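PDB 6DLH: alpha-1,4-endofucoidanase from Mariniflexile fucanivorans, which cuts alpha-1,4-linked fucoidan chains internally as a retaining glycoside hydrolase of family 107, its catalytic domain being followed by calcium-binding Ig-like domains. Local coordinates for residues A[83-88]-A[202-207]; A[437-442]-A[468-473]; A[523-526]-A[530-533]; A[577-582]-A[603-608]. All coordinates share one frame; numbering follows the deposited sequence.

Interaction 1 of 4, residues A[83-88]-A[202-207]; sequences LPLTSP and FCYAEF
Thr86 and Tyr204 meet through van der Waals contact alone: the methyl CG2 of the threonine lies 3.7 Å from the phenolic OH of the tyrosine, the two side chains arriving from opposite directions. Leu85 adds a looser touch from the neighbouring position, its CD2 standing 4.3 Å from Tyr204 OH. The tyrosine CG is anti to the backbone N (chi1 -172°), which carries the ring away from that nitrogen and toward Thr86, and the backbones stay far apart, with Thr86 CA and Tyr204 CA 12.3 Å from each other.

The setting is the catalytic domain, whose parallel strands follow one another across the sheet much as in a (beta/alpha) barrel, consistent with the kinship to family GH29. Residues 83-88 run off the C-terminal end of strand 80-84, while 202-207 belong to helix 198-216, which precedes strand 222-226; the helix widens into a pi-type turn at 204-207.

Hydrogen bonding fixes each partner separately. Thr86 OG1 donates to Ser87 O at 2.9 Å and also bonds Asn149 N at the end of the adjacent strand 143-149, bonds that probably help hold the threonine at a chi1 of 94°, away from a staggered value, with CG2 toward Tyr204. Tyr204 OH is hydrogen-bonded to His95 NE2, so this buried hydroxyl is satisfied.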
loop_
_atom_site.group_PDB
_atom_site.type_symbol
_atom_site.label_atom_id
_atom_site.label_comp_id
_atom_site.label_asym_id
_atom_site.label_seq_id
_atom_site.Cartn_x
_atom_site.Cartn_y
_atom_site.Cartn_z
ATOM N N LEU A 83 -5.169 0.678 5.811
ATOM C CA LEU A 83 -4.324 0.902 4.648
ATOM C C LEU A 83 -4.011 2.391 4.541
ATOM O O LEU A 83 -4.812 3.229 4.948
ATOM C CB LEU A 83 -5.075 0.466 3.386
ATOM C CG LEU A 83 -5.530 -0.988 3.330
ATOM C CD1 LEU A 83 -6.545 -1.168 2.202
ATOM C CD2 LEU A 83 -4.337 -1.920 3.146
ATOM N N PRO A 84 -2.860 2.786 3.963
ATOM C CA PRO A 84 -2.632 4.198 3.661
ATOM C C PRO A 84 -3.522 4.580 2.484
ATOM O O PRO A 84 -3.808 3.732 1.636
ATOM C CB PRO A 84 -1.169 4.215 3.205
ATOM C CG PRO A 84 -0.936 2.821 2.656
ATOM C CD PRO A 84 -1.747 1.916 3.554
ATOM N N LEU A 85 -4.012 5.830 2.492
ATOM C CA LEU A 85 -4.204 6.571 1.253
ATOM C C LEU A 85 -2.988 7.475 1.073
ATOM O O LEU A 85 -2.434 7.543 -0.020
ATOM C CB LEU A 85 -5.506 7.378 1.263
ATOM C CG LEU A 85 -5.640 8.437 0.161
ATOM C CD1 LEU A 85 -5.409 7.849 -1.231
ATOM C CD2 LEU A 85 -7.001 9.123 0.213
ATOM N N THR A 86 -2.576 8.137 2.168
ATOM C CA THR A 86 -1.304 8.845 2.225
ATOM C C THR A 86 -0.429 8.208 3.295
ATOM O O THR A 86 -0.924 7.450 4.126
ATOM C CB THR A 86 -1.472 10.341 2.536
ATOM O OG1 THR A 86 -1.347 10.563 3.942
ATOM C CG2 THR A 86 -2.771 10.922 2.015
ATOM N N SER A 87 0.866 8.536 3.263
ATOM C CA SER A 87 1.802 8.149 4.302
ATOM C C SER A 87 1.856 9.237 5.376
ATOM O O SER A 87 1.300 10.317 5.190
ATOM C CB SER A 87 3.145 7.840 3.709
ATOM O OG SER A 87 3.042 6.771 2.772
ATOM N N PRO A 88 2.415 8.969 6.579
ATOM C CA PRO A 88 2.494 9.996 7.625
ATOM C C PRO A 88 3.533 11.104 7.429
ATOM O O PRO A 88 4.390 11.017 6.558
ATOM C CB PRO A 88 2.848 9.199 8.894
ATOM C CG PRO A 88 3.486 7.920 8.397
ATOM C CD PRO A 88 2.886 7.652 7.031
ATOM N N PHE A 202 -9.207 23.062 2.249
ATOM C CA PHE A 202 -10.537 22.880 1.682
ATOM C C PHE A 202 -10.429 22.390 0.236
ATOM O O PHE A 202 -11.303 21.661 -0.230
ATOM C CB PHE A 202 -11.360 24.168 1.781
ATOM C CG PHE A 202 -12.056 24.401 3.099
ATOM C CD1 PHE A 202 -13.295 23.828 3.361
ATOM C CD2 PHE A 202 -11.491 25.224 4.066
ATOM C CE1 PHE A 202 -13.943 24.058 4.567
ATOM C CE2 PHE A 202 -12.140 25.454 5.271
ATOM C CZ PHE A 202 -13.362 24.867 5.522
ATOM N N CYS A 203 -9.355 22.799 -0.460
ATOM C CA CYS A 203 -9.052 22.304 -1.797
ATOM C C CYS A 203 -9.031 20.775 -1.766
ATOM O O CYS A 203 -9.768 20.124 -2.510
ATOM C CB CYS A 203 -7.696 22.810 -2.290
ATOM S SG CYS A 203 -7.722 24.400 -3.165
ATOM N N TYR A 204 -8.201 20.229 -0.864
ATOM C CA TYR A 204 -7.954 18.800 -0.752
ATOM C C TYR A 204 -9.254 18.042 -0.496
ATOM O O TYR A 204 -9.527 17.039 -1.154
ATOM C CB TYR A 204 -6.894 18.509 0.315
ATOM C CG TYR A 204 -6.445 17.069 0.346
ATOM C CD1 TYR A 204 -5.410 16.626 -0.465
ATOM C CD2 TYR A 204 -7.073 16.141 1.165
ATOM C CE1 TYR A 204 -4.997 15.304 -0.448
ATOM C CE2 TYR A 204 -6.675 14.814 1.189
ATOM C CZ TYR A 204 -5.634 14.395 0.379
ATOM O OH TYR A 204 -5.238 13.090 0.394
ATOM N N ALA A 205 -10.058 18.530 0.450
ATOM C CA ALA A 205 -11.302 17.859 0.793
ATOM C C ALA A 205 -12.216 17.750 -0.428
ATOM O O ALA A 205 -12.831 16.705 -0.644
ATOM C CB ALA A 205 -11.981 18.557 1.944
ATOM N N GLU A 206 -12.290 18.825 -1.227
ATOM C CA GLU A 206 -13.293 18.923 -2.280
ATOM C C GLU A 206 -12.820 18.230 -3.558
ATOM O O GLU A 206 -13.600 17.520 -4.183
ATOM C CB GLU A 206 -13.716 20.378 -2.516
ATOM C CG GLU A 206 -14.738 20.561 -3.631
ATOM C CD GLU A 206 -16.166 20.129 -3.330
ATOM O OE1 GLU A 206 -16.554 20.136 -2.143
ATOM O OE2 GLU A 206 -16.896 19.790 -4.287
ATOM N N PHE A 207 -11.551 18.430 -3.933
ATOM C CA PHE A 207 -11.076 18.005 -5.243
ATOM C C PHE A 207 -10.291 16.693 -5.185
ATOM O O PHE A 207 -10.376 15.884 -6.112
ATOM C CB PHE A 207 -10.336 19.139 -5.956
ATOM C CG PHE A 207 -11.251 20.237 -6.441
ATOM C CD1 PHE A 207 -11.034 21.558 -6.079
ATOM C CD2 PHE A 207 -12.353 19.944 -7.236
ATOM C CE1 PHE A 207 -11.890 22.559 -6.516
ATOM C CE2 PHE A 207 -13.209 20.944 -7.672
ATOM C CZ PHE A 207 -12.975 22.252 -7.309
#

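Interaction 2 of 4, residues A[437-442]-A[468-473]; sequences QPYSHN and AWLTIS
Tyr439 and Trp469 form an offset edge-to-face pair: the six-membered ring of the indole turns its edge to the face of the phenol, with ring centroids 5.7 Å apart and planes inclined at 65°. The touching edge is the CZ3-CH2 bond. Trp469 CH2 lies over the tyrosine face near its root, 4.0 Å from Tyr439 CG, and CZ3 comes within 3.7 Å of Tyr439 CB. Trp469 reaches this place with CG between its backbone N and carbonyl carbon (chi1 51°), and Leu470 CB covers part of one indole face. Leu470 then contributes CD1, which approaches Tyr439 CD2 at 4.3 Å.

In this Ig-like domain Tyr439 is on strand 439-444, and Trp469 precedes strand 471-476. These are the two outer strands of a three-stranded antiparallel sheet; strand 479-484 lies between them and takes backbone hydrogen bonds from both.

The polar ends are held outside the pair, Tyr439 OH by Pro431 O and Trp469 NE1 by Glu490 OE1. With no hydrogen bond between the segments, the contact rests on dispersion and on the weak attraction of an aromatic C-H rim for a pi face.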
loop_
_atom_site.group_PDB
_atom_site.type_symbol
_atom_site.label_atom_id
_atom_site.label_comp_id
_atom_site.label_asym_id
_atom_site.label_seq_id
_atom_site.Cartn_x
_atom_site.Cartn_y
_atom_site.Cartn_z
ATOM N N GLN A 437 -22.252 -22.157 -16.350
ATOM C CA GLN A 437 -21.063 -22.801 -15.808
ATOM C C GLN A 437 -21.372 -23.455 -14.462
ATOM O O GLN A 437 -22.138 -22.910 -13.669
ATOM C CB GLN A 437 -19.910 -21.800 -15.690
ATOM C CG GLN A 437 -19.406 -21.288 -17.032
ATOM C CD GLN A 437 -18.976 -22.408 -17.946
ATOM O OE1 GLN A 437 -18.136 -23.236 -17.599
ATOM N NE2 GLN A 437 -19.548 -22.436 -19.138
ATOM N N PRO A 438 -20.768 -24.629 -14.155
ATOM C CA PRO A 438 -20.943 -25.272 -12.848
ATOM C C PRO A 438 -20.445 -24.380 -11.711
ATOM O O PRO A 438 -19.388 -23.756 -11.821
ATOM C CB PRO A 438 -20.090 -26.550 -12.943
ATOM C CG PRO A 438 -19.937 -26.793 -14.432
ATOM C CD PRO A 438 -19.893 -25.409 -15.048
ATOM N N TYR A 439 -21.235 -24.322 -10.630
ATOM C CA TYR A 439 -20.925 -23.537 -9.445
ATOM C C TYR A 439 -20.522 -24.482 -8.316
ATOM O O TYR A 439 -21.157 -25.519 -8.135
ATOM C CB TYR A 439 -22.143 -22.697 -9.048
ATOM C CG TYR A 439 -21.871 -21.629 -8.020
ATOM C CD1 TYR A 439 -21.486 -20.354 -8.402
ATOM C CD2 TYR A 439 -22.009 -21.886 -6.663
ATOM C CE1 TYR A 439 -21.225 -19.367 -7.463
ATOM C CE2 TYR A 439 -21.754 -20.909 -5.710
ATOM C CZ TYR A 439 -21.361 -19.644 -6.113
ATOM O OH TYR A 439 -21.102 -18.673 -5.190
ATOM N N SER A 440 -19.472 -24.117 -7.562
ATOM C CA SER A 440 -19.015 -24.922 -6.436
ATOM C C SER A 440 -18.173 -24.103 -5.455
ATOM O O SER A 440 -17.111 -23.601 -5.815
ATOM C CB SER A 440 -18.254 -26.121 -6.918
ATOM O OG SER A 440 -18.307 -27.153 -5.952
ATOM N N HIS A 441 -18.637 -24.015 -4.199
ATOM C CA HIS A 441 -17.897 -23.352 -3.134
ATOM C C HIS A 441 -18.068 -24.088 -1.808
ATOM O O HIS A 441 -19.184 -24.405 -1.402
ATOM C CB HIS A 441 -18.295 -21.874 -3.000
ATOM C CG HIS A 441 -17.496 -21.140 -1.971
ATOM N ND1 HIS A 441 -16.235 -20.636 -2.233
ATOM C CD2 HIS A 441 -17.765 -20.829 -0.683
ATOM C CE1 HIS A 441 -15.762 -20.050 -1.151
ATOM N NE2 HIS A 441 -16.681 -20.157 -0.187
ATOM N N ASN A 442 -16.938 -24.329 -1.137
ATOM C CA ASN A 442 -16.902 -25.013 0.146
ATOM C C ASN A 442 -16.939 -23.995 1.289
ATOM O O ASN A 442 -16.329 -22.936 1.205
ATOM C CB ASN A 442 -15.660 -25.900 0.248
ATOM C CG ASN A 442 -15.700 -27.085 -0.697
ATOM O OD1 ASN A 442 -16.751 -27.396 -1.260
ATOM N ND2 ASN A 442 -14.571 -27.754 -0.876
ATOM N N ALA A 468 -32.906 -21.979 -7.555
ATOM C CA ALA A 468 -33.525 -23.289 -7.652
ATOM C C ALA A 468 -32.460 -24.338 -7.972
ATOM O O ALA A 468 -32.632 -25.518 -7.652
ATOM C CB ALA A 468 -34.605 -23.269 -8.710
ATOM N N TRP A 469 -31.362 -23.881 -8.597
ATOM C CA TRP A 469 -30.303 -24.751 -9.085
ATOM C C TRP A 469 -29.298 -25.126 -7.991
ATOM O O TRP A 469 -28.493 -26.031 -8.201
ATOM C CB TRP A 469 -29.612 -24.145 -10.315
ATOM C CG TRP A 469 -29.142 -22.728 -10.163
ATOM C CD1 TRP A 469 -29.781 -21.602 -10.597
ATOM C CD2 TRP A 469 -27.905 -22.282 -9.571
ATOM N NE1 TRP A 469 -29.033 -20.490 -10.315
ATOM C CE2 TRP A 469 -27.877 -20.872 -9.686
ATOM C CE3 TRP A 469 -26.821 -22.929 -8.956
ATOM C CZ2 TRP A 469 -26.819 -20.104 -9.197
ATOM C CZ3 TRP A 469 -25.774 -22.168 -8.476
ATOM C CH2 TRP A 469 -25.777 -20.774 -8.593
ATOM N N LEU A 470 -29.365 -24.454 -6.831
ATOM C CA LEU A 470 -28.365 -24.583 -5.778
ATOM C C LEU A 470 -28.726 -25.722 -4.821
ATOM O O LEU A 470 -29.852 -25.803 -4.330
ATOM C CB LEU A 470 -28.238 -23.246 -5.036
ATOM C CG LEU A 470 -27.058 -23.118 -4.065
ATOM C CD1 LEU A 470 -25.735 -22.935 -4.804
ATOM C CD2 LEU A 470 -27.286 -21.973 -3.087
ATOM N N THR A 471 -27.750 -26.616 -4.592
ATOM C CA THR A 471 -27.807 -27.626 -3.543
ATOM C C THR A 471 -26.778 -27.273 -2.463
ATOM O O THR A 471 -25.713 -26.724 -2.755
ATOM C CB THR A 471 -27.625 -29.047 -4.107
ATOM O OG1 THR A 471 -28.642 -29.353 -5.068
ATOM C CG2 THR A 471 -27.635 -30.125 -3.044
ATOM N N ILE A 472 -27.125 -27.583 -1.210
ATOM C CA ILE A 472 -26.253 -27.416 -0.059
ATOM C C ILE A 472 -26.077 -28.786 0.590
ATOM O O ILE A 472 -27.003 -29.320 1.202
ATOM C CB ILE A 472 -26.823 -26.368 0.920
ATOM C CG1 ILE A 472 -26.840 -24.967 0.293
ATOM C CG2 ILE A 472 -26.055 -26.395 2.240
ATOM C CD1 ILE A 472 -27.365 -23.871 1.196
ATOM N N SER A 473 -24.882 -29.360 0.419
ATOM C CA SER A 473 -24.631 -30.712 0.891
ATOM C C SER A 473 -23.357 -30.755 1.727
ATOM O O SER A 473 -22.519 -29.862 1.642
ATOM C CB SER A 473 -24.588 -31.713 -0.249
ATOM O OG SER A 473 -23.660 -31.318 -1.249
#

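Interaction 3 of 4, residues A[523-526]-A[530-533]; sequences TNPG and PVWF
Pro525, a puckered ring, meets Val531 tip to tip through one corner, its CG lying 3.8 Å and its CD 4.1 Å from Val531 CG1. The flat group here, the Asn524 carboxamide, takes no part across the contact but receives an N-H over its face: Gly526 N donates to Asn524 OD1 at 2.9 Å from above the carbonyl plane, 52° out of it, with an N-H...O angle of 156°. This is an Asx turn, and it bends the chain round Pro525. The valine answers with CG1 beside its own backbone N, anti to the carbonyl carbon, while Val531 CG2 lies 4.2 Å from Thr523 O.

The contact draws together two parts of the loop between strands 505-513 and 531-532. Between the two segments lies Gly528, a calcium ligand together with Asp560, Glu562, Asp564 and Asp609, and the Pro525 side chain is about 8 Å from the ion. Val531 is tied by backbone hydrogen bonding to Tyr559, next to Asp560.

The polar features of the loop are thus the Asx turn and the calcium ligand Gly528, whereas Pro525 and Val531 make a purely apolar touch at the surface, with no hydrogen bond across the segments.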
loop_
_atom_site.group_PDB
_atom_site.type_symbol
_atom_site.label_atom_id
_atom_site.label_comp_id
_atom_site.label_asym_id
_atom_site.label_seq_id
_atom_site.Cartn_x
_atom_site.Cartn_y
_atom_site.Cartn_z
ATOM N N THR A 523 -12.992 -10.736 -26.367
ATOM C CA THR A 523 -13.933 -11.555 -27.112
ATOM C C THR A 523 -13.877 -12.975 -26.558
ATOM O O THR A 523 -12.827 -13.606 -26.597
ATOM C CB THR A 523 -13.607 -11.502 -28.614
ATOM O OG1 THR A 523 -13.819 -10.159 -29.056
ATOM C CG2 THR A 523 -14.423 -12.462 -29.455
ATOM N N ASN A 524 -15.014 -13.452 -26.039
ATOM C CA ASN A 524 -15.154 -14.814 -25.547
ATOM C C ASN A 524 -14.983 -15.785 -26.715
ATOM O O ASN A 524 -15.747 -15.733 -27.676
ATOM C CB ASN A 524 -16.491 -15.007 -24.821
ATOM C CG ASN A 524 -16.618 -16.323 -24.079
ATOM O OD1 ASN A 524 -15.806 -17.228 -24.244
ATOM N ND2 ASN A 524 -17.654 -16.452 -23.267
ATOM N N PRO A 525 -13.976 -16.690 -26.685
ATOM C CA PRO A 525 -13.816 -17.686 -27.748
ATOM C C PRO A 525 -14.832 -18.828 -27.669
ATOM O O PRO A 525 -14.891 -19.676 -28.557
ATOM C CB PRO A 525 -12.375 -18.184 -27.562
ATOM C CG PRO A 525 -12.080 -17.959 -26.087
ATOM C CD PRO A 525 -12.929 -16.780 -25.653
ATOM N N GLY A 526 -15.624 -18.845 -26.590
ATOM C CA GLY A 526 -16.748 -19.760 -26.453
ATOM C C GLY A 526 -16.342 -21.176 -26.041
ATOM O O GLY A 526 -17.212 -22.010 -25.804
ATOM N N PRO A 530 -8.376 -19.177 -22.206
ATOM C CA PRO A 530 -8.000 -17.860 -21.691
ATOM C C PRO A 530 -7.288 -17.108 -22.814
ATOM O O PRO A 530 -6.546 -17.722 -23.576
ATOM C CB PRO A 530 -7.061 -18.201 -20.527
ATOM C CG PRO A 530 -6.423 -19.509 -20.945
ATOM C CD PRO A 530 -7.511 -20.253 -21.696
ATOM N N VAL A 531 -7.535 -15.791 -22.905
ATOM C CA VAL A 531 -7.160 -14.995 -24.068
ATOM C C VAL A 531 -6.363 -13.759 -23.648
ATOM O O VAL A 531 -6.623 -13.173 -22.602
ATOM C CB VAL A 531 -8.397 -14.587 -24.895
ATOM C CG1 VAL A 531 -8.973 -15.743 -25.695
ATOM C CG2 VAL A 531 -9.469 -13.925 -24.043
ATOM N N TRP A 532 -5.414 -13.355 -24.503
ATOM C CA TRP A 532 -4.711 -12.087 -24.368
ATOM C C TRP A 532 -5.536 -10.951 -24.982
ATOM O O TRP A 532 -6.451 -11.196 -25.764
ATOM C CB TRP A 532 -3.327 -12.171 -25.019
ATOM C CG TRP A 532 -2.369 -13.110 -24.353
ATOM C CD1 TRP A 532 -2.142 -14.416 -24.675
ATOM C CD2 TRP A 532 -1.470 -12.804 -23.272
ATOM N NE1 TRP A 532 -1.172 -14.949 -23.867
ATOM C CE2 TRP A 532 -0.744 -13.985 -22.992
ATOM C CE3 TRP A 532 -1.220 -11.660 -22.503
ATOM C CZ2 TRP A 532 0.216 -14.048 -21.982
ATOM C CZ3 TRP A 532 -0.270 -11.725 -21.507
ATOM C CH2 TRP A 532 0.438 -12.900 -21.255
ATOM N N PHE A 533 -5.199 -9.705 -24.616
ATOM C CA PHE A 533 -5.914 -8.529 -25.094
ATOM C C PHE A 533 -5.674 -8.335 -26.593
ATOM O O PHE A 533 -6.619 -8.107 -27.346
ATOM C CB PHE A 533 -5.558 -7.286 -24.269
ATOM C CG PHE A 533 -6.086 -5.988 -24.831
ATOM C CD1 PHE A 533 -7.418 -5.630 -24.665
ATOM C CD2 PHE A 533 -5.256 -5.136 -25.548
ATOM C CE1 PHE A 533 -7.903 -4.445 -25.200
ATOM C CE2 PHE A 533 -5.743 -3.954 -26.087
ATOM C CZ PHE A 533 -7.066 -3.608 -25.912
#

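Interaction 4 of 4, residues A[577-582]-A[603-608]; sequences LVLTQN and FTFNVS
Leu577 reaches both Phe603 and Phe605 because its CG is anti to the backbone N (chi1 -171°), while chi2 of 67° turns CD1 aside and leaves CD2 anti to CA, extended to the two rings. Phe603 and Phe605, two residues apart on the strand, face the same way, and both have CG anti to the carbonyl carbon. One methyl therefore serves two aromatic groups in different ways. Over Phe603 it makes a CH-pi contact, with Leu577 CD2 3.7 Å from the ring centroid and just 8° off the normal. Against Phe605 the same methyl lies in the ring plane, at the edge, with Leu577 CD2 3.6 Å from Phe605 CZ.

The pairing spans a beta sandwich of the Ig-like type. Residues 577-582 lead into and form strand 578-583 at the border of a three-stranded sheet, whereas 603-608 belong to strand 599-608, an inner strand of the four-stranded sheet facing it. CA separations of 8.9 Å for Leu577 and Phe603 and 9.9 Å for Leu579 and Phe605 are those of layers joined by side chains, and no hydrogen bond links the segments.

Further contacts extend the interface. Leu577 CB sits 3.7 Å from Phe603 CE2, and Leu579, two residues along the strand, brings its CD2 to the edge of Phe605, 4.2 Å from CE2 of that ring. Phe605 also packs on Ile568 and Ile618 of its own sheet and on Leu589 of the opposing one, while Leu579 rests on Trp587.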
loop_
_atom_site.group_PDB
_atom_site.type_symbol
_atom_site.label_atom_id
_atom_site.label_comp_id
_atom_site.label_asym_id
_atom_site.label_seq_id
_atom_site.Cartn_x
_atom_site.Cartn_y
_atom_site.Cartn_z
ATOM N N LEU A 577 14.507 -10.498 -19.661
ATOM C CA LEU A 577 13.165 -10.251 -19.159
ATOM C C LEU A 577 12.798 -11.312 -18.120
ATOM O O LEU A 577 12.905 -12.510 -18.375
ATOM C CB LEU A 577 12.174 -10.212 -20.330
ATOM C CG LEU A 577 10.754 -9.756 -19.985
ATOM C CD1 LEU A 577 10.720 -8.287 -19.578
ATOM C CD2 LEU A 577 9.799 -10.013 -21.142
ATOM N N VAL A 578 12.381 -10.844 -16.938
ATOM C CA VAL A 578 11.985 -11.707 -15.838
ATOM C C VAL A 578 10.482 -11.545 -15.627
ATOM O O VAL A 578 9.963 -10.434 -15.692
ATOM C CB VAL A 578 12.776 -11.355 -14.560
ATOM C CG1 VAL A 578 12.247 -12.062 -13.318
ATOM C CG2 VAL A 578 14.269 -11.607 -14.727
ATOM N N LEU A 579 9.795 -12.665 -15.385
ATOM C CA LEU A 579 8.384 -12.673 -15.035
ATOM C C LEU A 579 8.229 -13.217 -13.615
ATOM O O LEU A 579 8.826 -14.236 -13.269
ATOM C CB LEU A 579 7.623 -13.549 -16.039
ATOM C CG LEU A 579 6.171 -13.871 -15.675
ATOM C CD1 LEU A 579 5.259 -12.681 -15.939
ATOM C CD2 LEU A 579 5.671 -15.101 -16.424
ATOM N N THR A 580 7.420 -12.527 -12.799
ATOM C CA THR A 580 7.066 -13.009 -11.474
ATOM C C THR A 580 5.598 -12.682 -11.204
ATOM O O THR A 580 5.064 -11.703 -11.720
ATOM C CB THR A 580 8.020 -12.474 -10.393
ATOM O OG1 THR A 580 8.118 -11.058 -10.527
ATOM C CG2 THR A 580 9.417 -13.056 -10.468
ATOM N N GLN A 581 4.954 -13.520 -10.391
ATOM C CA GLN A 581 3.560 -13.330 -10.034
ATOM C C GLN A 581 3.476 -12.511 -8.749
ATOM O O GLN A 581 4.116 -12.852 -7.761
ATOM C CB GLN A 581 2.885 -14.691 -9.873
ATOM C CG GLN A 581 1.392 -14.586 -9.606
ATOM C CD GLN A 581 0.700 -15.924 -9.667
ATOM O OE1 GLN A 581 1.330 -16.976 -9.580
ATOM N NE2 GLN A 581 -0.614 -15.890 -9.818
ATOM N N ASN A 582 2.683 -11.430 -8.774
ATOM C CA ASN A 582 2.478 -10.593 -7.601
ATOM C C ASN A 582 1.212 -11.045 -6.875
ATOM O O ASN A 582 1.129 -10.922 -5.656
ATOM C CB ASN A 582 2.416 -9.098 -7.945
ATOM C CG ASN A 582 3.764 -8.459 -8.226
ATOM O OD1 ASN A 582 4.808 -9.104 -8.123
ATOM N ND2 ASN A 582 3.754 -7.181 -8.574
ATOM N N PHE A 603 9.099 -11.520 -27.638
ATOM C CA PHE A 603 8.906 -12.543 -26.620
ATOM C C PHE A 603 7.566 -13.243 -26.836
ATOM O O PHE A 603 6.606 -12.625 -27.300
ATOM C CB PHE A 603 8.881 -11.913 -25.221
ATOM C CG PHE A 603 10.049 -11.021 -24.875
ATOM C CD1 PHE A 603 10.014 -9.659 -25.146
ATOM C CD2 PHE A 603 11.183 -11.540 -24.265
ATOM C CE1 PHE A 603 11.090 -8.843 -24.826
ATOM C CE2 PHE A 603 12.259 -10.722 -23.947
ATOM C CZ PHE A 603 12.212 -9.375 -24.230
ATOM N N THR A 604 7.499 -14.527 -26.466
ATOM C CA THR A 604 6.229 -15.236 -26.449
ATOM C C THR A 604 5.760 -15.412 -25.005
ATOM O O THR A 604 6.555 -15.766 -24.138
ATOM C CB THR A 604 6.302 -16.580 -27.192
ATOM O OG1 THR A 604 6.688 -16.328 -28.543
ATOM C CG2 THR A 604 4.990 -17.337 -27.198
ATOM N N PHE A 605 4.458 -15.184 -24.775
ATOM C CA PHE A 605 3.860 -15.375 -23.464
ATOM C C PHE A 605 2.633 -16.282 -23.556
ATOM O O PHE A 605 1.740 -16.065 -24.378
ATOM C CB PHE A 605 3.617 -14.025 -22.776
ATOM C CG PHE A 605 4.844 -13.447 -22.112
ATOM C CD1 PHE A 605 5.778 -12.719 -22.840
ATOM C CD2 PHE A 605 5.081 -13.650 -20.757
ATOM C CE1 PHE A 605 6.914 -12.203 -22.232
ATOM C CE2 PHE A 605 6.218 -13.130 -20.149
ATOM C CZ PHE A 605 7.136 -12.415 -20.890
ATOM N N ASN A 606 2.606 -17.315 -22.708
ATOM C CA ASN A 606 1.466 -18.214 -22.627
ATOM C C ASN A 606 0.612 -17.839 -21.419
ATOM O O ASN A 606 1.148 -17.568 -20.350
ATOM C CB ASN A 606 1.892 -19.685 -22.558
ATOM C CG ASN A 606 0.712 -20.637 -22.553
ATOM O OD1 ASN A 606 0.166 -20.972 -23.605
ATOM N ND2 ASN A 606 0.306 -21.075 -21.372
ATOM N N VAL A 607 -0.712 -17.827 -21.604
ATOM C CA VAL A 607 -1.659 -17.754 -20.505
ATOM C C VAL A 607 -2.492 -19.035 -20.523
ATOM O O VAL A 607 -3.070 -19.374 -21.555
ATOM C CB VAL A 607 -2.538 -16.486 -20.576
ATOM C CG1 VAL A 607 -3.364 -16.421 -21.853
ATOM C CG2 VAL A 607 -3.435 -16.336 -19.353
ATOM N N SER A 608 -2.550 -19.730 -19.376
ATOM C CA SER A 608 -3.212 -21.023 -19.286
ATOM C C SER A 608 -4.206 -21.039 -18.126
ATOM O O SER A 608 -4.028 -20.306 -17.154
ATOM C CB SER A 608 -2.193 -22.123 -19.150
ATOM O OG SER A 608 -2.807 -23.302 -18.653
#

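The four contacts follow one another along the chain without overlap, and they trace the modular build of the protein. Interaction 1 lies in the catalytic domain, joining the end of a strand of its parallel sheet to a helix. Interaction 2 belongs to the first Ig-like domain, its centre 43 Å from that of interaction 1. Interactions 3 and 4 are 17 Å apart between centres: residues 530-533 lie on short strand 531-532, and Trp532 packs on strand 599-608, so that the strand next to the calcium loop touches the sandwich of interaction 4. Interaction 2 comes within about 7 Å of interaction 3 at nearest atoms without touching it; Gln437 of interaction 2 does lie on Glu562, a ligand of the nearby calcium ion.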